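Local coordinates for Rd1NTF2_05_I64F_A80G_T94P_D101K_L106W (Synthetic construct, PDB 6W3F), which is a de novo designed NTF2-like protein, one of a series meant to carry diverse pockets, with no known natural function, at residues D28-V34 with K106-E110. Coordinates in Å, arbitrary orientation, origin at the centre of the assembly. Numbering follows the deposited sequence.
Sequences DQMDPNV and KWLIE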
ATOM      1  N   ASP A  28       9.962   6.166  -0.714  1.00 36.64           N
ATOM      2  CA  ASP A  28      10.479   6.140   0.647  1.00 38.83           C
ATOM      3  C   ASP A  28       9.766   5.128   1.524  1.00 35.00           C
ATOM      4  O   ASP A  28      10.301   4.742   2.566  1.00 36.61           O
ATOM      5  CB  ASP A  28      10.341   7.540   1.258  1.00 50.94           C
ATOM      6  CG  ASP A  28      10.797   7.603   2.711  1.00 65.20           C
ATOM      7  OD1 ASP A  28      12.022   7.725   2.953  1.00 70.30           O
ATOM      8  OD2 ASP A  28       9.929   7.539   3.614  1.00 69.94           O
ATOM      9  N   GLN A  29       8.569   4.703   1.140  1.00 40.59           N
ATOM     10  CA  GLN A  29       7.821   3.753   1.938  1.00 37.83           C
ATOM     11  C   GLN A  29       8.121   2.313   1.579  1.00 35.78           C
ATOM     12  O   GLN A  29       7.623   1.414   2.267  1.00 37.77           O
ATOM     13  CB  GLN A  29       6.328   4.047   1.764  1.00 34.83           C
ATOM     14  CG  GLN A  29       5.906   5.436   2.174  1.00 32.00           C
ATOM     15  CD  GLN A  29       6.209   5.753   3.622  1.00 41.47           C
ATOM     16  OE1 GLN A  29       6.059   4.903   4.497  1.00 51.78           O
ATOM     17  NE2 GLN A  29       6.657   6.972   3.885  1.00 50.94           N
ATOM     18  N   MET A  30       8.924   2.080   0.536  1.00 34.77           N
ATOM     19  CA  MET A  30       9.118   0.756  -0.033  1.00 30.90           C
ATOM     20  C   MET A  30      10.458   0.136   0.321  1.00 33.57           C
ATOM     21  O   MET A  30      11.485   0.824   0.362  1.00 34.96           O
ATOM     22  CB  MET A  30       9.000   0.839  -1.556  1.00 34.18           C
ATOM     23  CG  MET A  30       7.562   1.124  -2.008  1.00 35.21           C
ATOM     24  SD  MET A  30       7.536   1.456  -3.716  1.00 38.79           S
ATOM     25  CE  MET A  30       5.757   1.314  -4.006  1.00 53.81           C
ATOM     26  N   ASP A  31      10.451  -1.178   0.534  1.00 30.81           N
ATOM     27  CA  ASP A  31      11.695  -1.934   0.565  1.00 32.53           C
ATOM     28  C   ASP A  31      12.408  -1.764  -0.779  1.00 31.94           C
ATOM     29  O   ASP A  31      11.750  -1.591  -1.813  1.00 30.00           O
ATOM     30  CB  ASP A  31      11.415  -3.412   0.822  1.00 28.31           C
ATOM     31  CG  ASP A  31      12.662  -4.199   1.148  1.00 30.95           C
ATOM     32  OD1 ASP A  31      13.017  -4.265   2.335  1.00 34.57           O
ATOM     33  OD2 ASP A  31      13.265  -4.806   0.242  1.00 33.37           O
ATOM     34  N   PRO A  32      13.755  -1.788  -0.802  1.00 30.83           N
ATOM     35  CA  PRO A  32      14.435  -1.701  -2.103  1.00 34.18           C
ATOM     36  C   PRO A  32      14.036  -2.813  -3.047  1.00 30.37           C
ATOM     37  O   PRO A  32      13.980  -2.596  -4.267  1.00 33.21           O
ATOM     38  CB  PRO A  32      15.945  -1.770  -1.741  1.00 34.32           C
ATOM     39  CG  PRO A  32      16.035  -1.308  -0.354  1.00 39.92           C
ATOM     40  CD  PRO A  32      14.716  -1.713   0.324  1.00 30.66           C
ATOM     41  N   ASN A  33      13.749  -4.005  -2.530  1.00 31.59           N
ATOM     42  CA  ASN A  33      13.324  -5.128  -3.356  1.00 26.81           C
ATOM     43  C   ASN A  33      11.825  -5.400  -3.250  1.00 28.78           C
ATOM     44  O   ASN A  33      11.412  -6.550  -3.386  1.00 26.81           O
ATOM     45  CB  ASN A  33      14.114  -6.372  -2.972  1.00 27.51           C
ATOM     46  CG  ASN A  33      15.542  -6.318  -3.483  1.00 29.41           C
ATOM     47  OD1 ASN A  33      15.772  -5.953  -4.613  1.00 30.39           O
ATOM     48  ND2 ASN A  33      16.492  -6.638  -2.632  1.00 29.59           N
ATOM     49  N   VAL A  34      11.014  -4.368  -3.039  1.00 30.59           N
ATOM     50  CA  VAL A  34       9.553  -4.513  -2.964  1.00 28.17           C
ATOM     51  C   VAL A  34       9.088  -5.244  -4.210  1.00 28.78           C
ATOM     52  O   VAL A  34       9.663  -5.088  -5.292  1.00 29.37           O
ATOM     53  CB  VAL A  34       8.871  -3.142  -2.841  1.00 26.22           C
ATOM     54  CG1 VAL A  34       9.225  -2.288  -4.013  1.00 28.34           C
ATOM     55  CG2 VAL A  34       7.312  -3.291  -2.725  1.00 33.44           C
ATOM     56  N   LYS A 106      10.921   1.924  11.233  1.00 45.36           N
ATOM     57  CA  LYS A 106      10.251   2.423  10.042  1.00 44.33           C
ATOM     58  C   LYS A 106       9.717   1.247   9.248  1.00 40.78           C
ATOM     59  O   LYS A 106      10.464   0.318   8.926  1.00 36.66           O
ATOM     60  CB  LYS A 106      11.207   3.247   9.176  1.00 57.48           C
ATOM     61  CG  LYS A 106      10.541   3.917   7.993  1.00 65.62           C
ATOM     62  CD  LYS A 106      11.514   4.897   7.314  1.00 73.80           C
ATOM     63  CE  LYS A 106      10.851   5.658   6.169  1.00 73.89           C
ATOM     64  NZ  LYS A 106      10.613   4.806   4.970  1.00 66.71           N
ATOM     65  N   TRP A 107       8.426   1.300   8.934  1.00 46.01           N
ATOM     66  CA  TRP A 107       7.783   0.230   8.197  1.00 37.50           C
ATOM     67  C   TRP A 107       7.992   0.438   6.711  1.00 36.55           C
ATOM     68  O   TRP A 107       7.777   1.539   6.185  1.00 38.55           O
ATOM     69  CB  TRP A 107       6.305   0.205   8.527  1.00 37.92           C
ATOM     70  CG  TRP A 107       5.996  -0.210   9.918  1.00 31.99           C
ATOM     71  CD1 TRP A 107       5.718   0.611  10.973  1.00 34.93           C
ATOM     72  CD2 TRP A 107       5.953  -1.543  10.420  1.00 33.97           C
ATOM     73  NE1 TRP A 107       5.484  -0.137  12.104  1.00 34.97           N
ATOM     74  CE2 TRP A 107       5.609  -1.463  11.788  1.00 33.88           C
ATOM     75  CE3 TRP A 107       6.160  -2.801   9.846  1.00 35.92           C
ATOM     76  CZ2 TRP A 107       5.479  -2.594  12.591  1.00 34.70           C
ATOM     77  CZ3 TRP A 107       6.008  -3.924  10.636  1.00 34.46           C
ATOM     78  CH2 TRP A 107       5.675  -3.811  12.001  1.00 33.58           C
ATOM     79  N   LEU A 108       8.410  -0.626   6.034  1.00 31.48           N
ATOM     80  CA  LEU A 108       8.630  -0.609   4.596  1.00 32.30           C
ATOM     81  C   LEU A 108       7.816  -1.718   3.946  1.00 31.24           C
ATOM     82  O   LEU A 108       7.696  -2.818   4.493  1.00 30.34           O
ATOM     83  CB  LEU A 108      10.104  -0.796   4.267  1.00 37.70           C
ATOM     84  CG  LEU A 108      11.066   0.327   4.692  1.00 37.21           C
ATOM     85  CD1 LEU A 108      12.452  -0.200   4.427  1.00 38.67           C
ATOM     86  CD2 LEU A 108      10.791   1.611   3.952  1.00 36.93           C
ATOM     87  N   ILE A 109       7.262  -1.436   2.770  1.00 30.56           N
ATOM     88  CA  ILE A 109       6.442  -2.410   2.070  1.00 29.92           C
ATOM     89  C   ILE A 109       7.348  -3.416   1.385  1.00 33.00           C
ATOM     90  O   ILE A 109       8.183  -3.032   0.548  1.00 35.27           O
ATOM     91  CB  ILE A 109       5.528  -1.739   1.039  1.00 32.53           C
ATOM     92  CG1 ILE A 109       4.776  -0.556   1.653  1.00 31.46           C
ATOM     93  CG2 ILE A 109       4.536  -2.753   0.483  1.00 31.61           C
ATOM     94  CD1 ILE A 109       4.181   0.366   0.590  1.00 31.73           C
ATOM     95  N   GLU A 110       7.202  -4.695   1.755  1.00 29.98           N
ATOM     96  CA  GLU A 110       7.952  -5.753   1.088  1.00 31.03           C
ATOM     97  C   GLU A 110       7.190  -6.347  -0.090  1.00 33.27           C
ATOM     98  O   GLU A 110       7.784  -6.682  -1.121  1.00 32.97           O
ATOM     99  CB  GLU A 110       8.290  -6.907   2.042  1.00 30.72           C
ATOM    100  CG  GLU A 110       9.299  -6.674   3.065  1.00 35.33           C
ATOM    101  CD  GLU A 110       9.641  -7.953   3.808  1.00 38.64           C
ATOM    102  OE1 GLU A 110       9.073  -9.020   3.469  1.00 44.08           O
ATOM    103  OE2 GLU A 110      10.467  -7.892   4.724  1.00 50.30           O
TER
HETATM  104  O   HOH W   1       7.603   4.256   6.280  1.00 41.20           O
HETATM  105  O   HOH W   2       5.433   1.701   4.678  1.00 42.81           O
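Start at K106, whose side chain runs out nearly straight, chi1 to chi3 all t, and bends only at chi4 (m). That places K106 NZ 2.4 Å from D28 O, a very short hydrogen bond, and 3.1 Å from D28 OD2, a salt bridge whose hydrogen bond is weak. Q29 CB points away from 106-110, but two m turns fold the side chain so that water 1 donates to Q29 OE1 (2.4 Å) and W107 O (2.7 Å). A parallel bridge pairs M30 with I109: I109 N donates to Q29 O and D31 N to I109 O, both 2.9 Å. On the face these two share, I109 CD1 lies 4.3 Å from M30 CG. A type I turn, D31 to V34, follows; chi1 t sets D31 OD2 to accept from N33 N (2.9 Å), an Asx turn. Beyond this corner V34 CG2 meets I109 CG2 at 4.3 Å. Short strand 30-31, after helix 23-28, thus joins the NTF2-like sheet at strand 106-114, with M30 against A49 and L53 of helix 46-56 and I109 against L14 of helix 6-20.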